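Local coordinates for isoform 2 of Dual oxidase maturation factor 1 (Homo sapiens, PDB 7D3F), which may be required for the maturation of the oxidase DUOX1 and for its transport from the endoplasmic reticulum to the plasma membrane, at residues His178-Ser181 with Ala182-Val186; Ala220-Phe223 with Phe224-Thr228. All coordinates share one frame; numbering follows the deposited sequence.

Contact 1 is a stretch of helix 169-199 and contact 2 a stretch of helix 203-229, so along the chain the first is complete before the second begins. A short connection joins the two helices, and they pack together with the centres of the contacts about 11 Å apart. The seam is built from side chains of both: Tyr179 CB comes 3.4 Å from Phe223 CE2 as their rings meet at about 45°, Thr180 packs on Phe224, and Met183 lies against Ala220. Both contacts lie near the predicted extracellular boundary of the membrane, where the helical bundle meets the antiparallel sheet domain, and both fall within the DUOXA family region.

Contact 1 (His178-Ser181 with Ala182-Val186); sequences HYTS and AMLWV
His178 and Ala182 are joined through the backbone, the amide N of Ala182 lying 2.9 Å from the carbonyl O of His178 in an alpha-helical i to i+4 bond. ND1 of His178 lies 3.7 Å above one face of the Tyr179 ring, toward its rim, while CE2 of Tyr179 lies in the imidazole plane at that ring's edge. Tyr179 O takes the N-H of Met183, and the extended Met183 side chain starts out past this same carbonyl, its CG 3.5 Å from Tyr179 O. The phenol OH of Tyr179 is hydrogen-bonded to a polar side chain of the chain of another protein, so this turn of the helix takes part in the subunit interface. Thr180 comes next, its O bound by Leu184 N. With chi1 at -53°, OG1 sits beside the backbone N and bonds back to Ala176 O, one turn earlier, while CG2 runs alongside Leu184, pointing the same way and 4.1 Å from CD1. Ser181 closes the segment: its carbonyl O accepts from Trp185 N and lies oblique to the indole, whereas OG, anti to N at 174°, stands 3.5 Å from Trp185 CD1 and hydrogen-bonds to Asn71 OD1. Around this part of helix 169-199, Trp185 packs on Asn71 and Leu68 of helix 50-72, Leu184 packs on Val70 of the same helix and on Leu105, in the turn linking strands 94-103 and 107-114, and helix 203-229 is met by Thr180 and Met183.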
loop_
_atom_site.group_PDB
_atom_site.type_symbol
_atom_site.label_atom_id
_atom_site.label_comp_id
_atom_site.label_asym_id
_atom_site.label_seq_id
_atom_site.Cartn_x
_atom_site.Cartn_y
_atom_site.Cartn_z
ATOM N N HIS B 178 1.987 -21.154 6.145
ATOM C CA HIS B 178 1.302 -20.372 5.121
ATOM C C HIS B 178 -0.172 -20.751 5.033
ATOM O O HIS B 178 -1.054 -19.883 5.085
ATOM C CB HIS B 178 1.991 -20.567 3.771
ATOM C CG HIS B 178 1.229 -19.993 2.618
ATOM N ND1 HIS B 178 0.501 -20.773 1.746
ATOM C CD2 HIS B 178 1.075 -18.715 2.200
ATOM C CE1 HIS B 178 -0.067 -20.001 0.837
ATOM N NE2 HIS B 178 0.266 -18.748 1.089
ATOM N N TYR B 179 -0.465 -22.048 4.916
ATOM C CA TYR B 179 -1.864 -22.428 4.747
ATOM C C TYR B 179 -2.654 -22.296 6.045
ATOM O O TYR B 179 -3.852 -21.986 6.006
ATOM C CB TYR B 179 -1.969 -23.838 4.172
ATOM C CG TYR B 179 -1.825 -23.861 2.667
ATOM C CD1 TYR B 179 -2.865 -23.439 1.846
ATOM C CD2 TYR B 179 -0.650 -24.286 2.065
ATOM C CE1 TYR B 179 -2.739 -23.447 0.469
ATOM C CE2 TYR B 179 -0.516 -24.299 0.689
ATOM C CZ TYR B 179 -1.562 -23.879 -0.104
ATOM O OH TYR B 179 -1.431 -23.892 -1.473
ATOM N N THR B 180 -2.011 -22.494 7.200
ATOM C CA THR B 180 -2.684 -22.243 8.468
ATOM C C THR B 180 -3.031 -20.769 8.619
ATOM O O THR B 180 -4.121 -20.427 9.089
ATOM C CB THR B 180 -1.805 -22.713 9.628
ATOM O OG1 THR B 180 -1.418 -24.077 9.412
ATOM C CG2 THR B 180 -2.559 -22.611 10.944
ATOM N N SER B 181 -2.121 -19.878 8.216
ATOM C CA SER B 181 -2.406 -18.449 8.259
ATOM C C SER B 181 -3.531 -18.084 7.302
ATOM O O SER B 181 -4.378 -17.242 7.620
ATOM C CB SER B 181 -1.144 -17.652 7.933
ATOM O OG SER B 181 -1.425 -16.266 7.841
ATOM N N ALA B 182 -3.551 -18.698 6.116
ATOM C CA ALA B 182 -4.641 -18.446 5.177
ATOM C C ALA B 182 -5.982 -18.879 5.765
ATOM O O ALA B 182 -6.977 -18.143 5.692
ATOM C CB ALA B 182 -4.371 -19.164 3.855
ATOM N N MET B 183 -6.022 -20.069 6.368
ATOM C CA MET B 183 -7.259 -20.545 6.981
ATOM C C MET B 183 -7.675 -19.665 8.154
ATOM O O MET B 183 -8.868 -19.420 8.363
ATOM C CB MET B 183 -7.099 -22.000 7.421
ATOM C CG MET B 183 -7.143 -22.999 6.273
ATOM S SD MET B 183 -6.786 -24.688 6.789
ATOM C CE MET B 183 -7.241 -25.602 5.318
ATOM N N LEU B 184 -6.705 -19.174 8.930
ATOM C CA LEU B 184 -7.031 -18.296 10.050
ATOM C C LEU B 184 -7.555 -16.949 9.569
ATOM O O LEU B 184 -8.443 -16.365 10.198
ATOM C CB LEU B 184 -5.808 -18.115 10.946
ATOM C CG LEU B 184 -5.439 -19.341 11.779
ATOM C CD1 LEU B 184 -4.120 -19.119 12.484
ATOM C CD2 LEU B 184 -6.539 -19.660 12.780
ATOM N N TRP B 185 -7.012 -16.431 8.465
ATOM C CA TRP B 185 -7.557 -15.205 7.890
ATOM C C TRP B 185 -8.978 -15.418 7.383
ATOM O O TRP B 185 -9.840 -14.543 7.540
ATOM C CB TRP B 185 -6.653 -14.695 6.769
ATOM C CG TRP B 185 -5.491 -13.889 7.262
ATOM C CD1 TRP B 185 -4.168 -14.192 7.131
ATOM C CD2 TRP B 185 -5.551 -12.648 7.975
ATOM N NE1 TRP B 185 -3.398 -13.212 7.714
ATOM C CE2 TRP B 185 -4.224 -12.254 8.240
ATOM C CE3 TRP B 185 -6.597 -11.830 8.413
ATOM C CZ2 TRP B 185 -3.917 -11.079 8.923
ATOM C CZ3 TRP B 185 -6.290 -10.665 9.091
ATOM C CH2 TRP B 185 -4.962 -10.300 9.339
ATOM N N VAL B 186 -9.240 -16.575 6.770
ATOM C CA VAL B 186 -10.606 -16.893 6.359
ATOM C C VAL B 186 -11.523 -16.958 7.575
ATOM O O VAL B 186 -12.661 -16.474 7.542
ATOM C CB VAL B 186 -10.635 -18.206 5.554
ATOM C CG1 VAL B 186 -12.067 -18.598 5.234
ATOM C CG2 VAL B 186 -9.829 -18.059 4.274
#

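Contact 2 (Ala220-Phe223 with Phe224-Thr228); sequences ALLF and FSMAT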
loop_
_atom_site.group_PDB
_atom_site.type_symbol
_atom_site.label_atom_id
_atom_site.label_comp_id
_atom_site.label_asym_id
_atom_site.label_seq_id
_atom_site.Cartn_x
_atom_site.Cartn_y
_atom_site.Cartn_z
ATOM N N ALA B 220 -7.497 -25.193 10.127
ATOM C CA ALA B 220 -6.136 -24.688 10.275
ATOM C C ALA B 220 -5.337 -25.558 11.233
ATOM O O ALA B 220 -4.176 -25.898 10.960
ATOM C CB ALA B 220 -6.164 -23.238 10.759
ATOM N N LEU B 221 -5.950 -25.943 12.357
ATOM C CA LEU B 221 -5.293 -26.857 13.288
ATOM C C LEU B 221 -4.905 -28.161 12.602
ATOM O O LEU B 221 -3.766 -28.632 12.726
ATOM C CB LEU B 221 -6.212 -27.149 14.472
ATOM C CG LEU B 221 -6.079 -26.318 15.742
ATOM C CD1 LEU B 221 -6.344 -27.219 16.924
ATOM C CD2 LEU B 221 -4.705 -25.694 15.843
ATOM N N LEU B 222 -5.856 -28.765 11.885
ATOM C CA LEU B 222 -5.612 -30.057 11.253
ATOM C C LEU B 222 -4.524 -29.956 10.194
ATOM O O LEU B 222 -3.655 -30.832 10.103
ATOM C CB LEU B 222 -6.910 -30.594 10.650
ATOM C CG LEU B 222 -6.875 -32.008 10.067
ATOM C CD1 LEU B 222 -8.066 -32.812 10.562
ATOM C CD2 LEU B 222 -6.854 -31.964 8.547
ATOM N N PHE B 223 -4.553 -28.897 9.380
ATOM C CA PHE B 223 -3.529 -28.734 8.356
ATOM C C PHE B 223 -2.156 -28.545 8.982
ATOM O O PHE B 223 -1.172 -29.131 8.516
ATOM C CB PHE B 223 -3.862 -27.557 7.438
ATOM C CG PHE B 223 -3.008 -27.500 6.198
ATOM C CD1 PHE B 223 -3.481 -27.994 4.994
ATOM C CD2 PHE B 223 -1.727 -26.969 6.240
ATOM C CE1 PHE B 223 -2.699 -27.950 3.854
ATOM C CE2 PHE B 223 -0.939 -26.929 5.106
ATOM C CZ PHE B 223 -1.426 -27.417 3.911
ATOM N N PHE B 224 -2.062 -27.727 10.034
ATOM C CA PHE B 224 -0.771 -27.530 10.683
ATOM C C PHE B 224 -0.243 -28.843 11.245
ATOM O O PHE B 224 0.930 -29.186 11.052
ATOM C CB PHE B 224 -0.882 -26.475 11.785
ATOM C CG PHE B 224 0.442 -26.077 12.376
ATOM C CD1 PHE B 224 1.218 -25.100 11.772
ATOM C CD2 PHE B 224 0.915 -26.683 13.528
ATOM C CE1 PHE B 224 2.438 -24.733 12.308
ATOM C CE2 PHE B 224 2.135 -26.321 14.069
ATOM C CZ PHE B 224 2.896 -25.345 13.457
ATOM N N SER B 225 -1.107 -29.607 11.920
ATOM C CA SER B 225 -0.678 -30.882 12.487
ATOM C C SER B 225 -0.207 -31.840 11.400
ATOM O O SER B 225 0.870 -32.439 11.508
ATOM C CB SER B 225 -1.815 -31.508 13.295
ATOM O OG SER B 225 -2.066 -30.773 14.477
ATOM N N MET B 226 -0.999 -31.988 10.335
ATOM C CA MET B 226 -0.657 -32.946 9.288
ATOM C C MET B 226 0.615 -32.543 8.552
ATOM O O MET B 226 1.445 -33.399 8.226
ATOM C CB MET B 226 -1.822 -33.096 8.310
ATOM C CG MET B 226 -3.073 -33.727 8.910
ATOM S SD MET B 226 -2.806 -35.385 9.574
ATOM C CE MET B 226 -2.729 -35.053 11.335
ATOM N N ALA B 227 0.791 -31.248 8.283
ATOM C CA ALA B 227 1.957 -30.811 7.526
ATOM C C ALA B 227 3.226 -30.806 8.368
ATOM O O ALA B 227 4.314 -31.042 7.831
ATOM C CB ALA B 227 1.708 -29.424 6.933
ATOM N N THR B 228 3.125 -30.542 9.672
ATOM C CA THR B 228 4.296 -30.589 10.535
ATOM C C THR B 228 4.603 -31.989 11.048
ATOM O O THR B 228 5.694 -32.207 11.587
ATOM C CB THR B 228 4.119 -29.641 11.727
ATOM O OG1 THR B 228 2.940 -30.001 12.458
ATOM C CG2 THR B 228 3.993 -28.202 11.246
#
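The Ala227 methyl approaches the Phe223 ring obliquely, with CE2 of Phe223 4.1 Å from CB of Ala227. Next to it, the Phe224 ring carries the methyl CG2 of Thr228 on one face, 3.7 Å above the plane and over the ring centre. Trp76 meets this ring as well, with the two planes at about 45°, and Leu105 adds further packing. CG of Phe224 stands anti to the backbone N (chi1 -172°), beside the carbonyl carbon, with the Thr228 methyl over the ring. Underneath runs a regular alpha-helical i to i+4 pattern in the last turns of helix 203-229, a predicted membrane-spanning helix: Phe224, Ser225, Met226 and Ala227 donate their N-H to the carbonyls of Ala220, Leu221, Leu222 and Phe223. Ser225 adds a weak second bond, its OG 3.2 Å from Leu221 O. Phe224 O is gripped twice by Thr228, by N and by OG1 at 2.6 Å, from opposite faces of the carbonyl plane; the hydroxyl bond and the methyl on the ring would together restrict the rotation of the threonine side chain. Just beyond, Ser229 OG lies within hydrogen-bonding reach of the carbonyl oxygens of Ser225 and Met226, with one proton to share between them. On the outer flank Leu222 and Met226 cross at a slant, CD2 of Leu222 4.2 Å from Met226 CG, the methionine chain bending at both chi2 and chi3. Leu221 and Ser225 face helix 249-274 instead, each packing against Phe251.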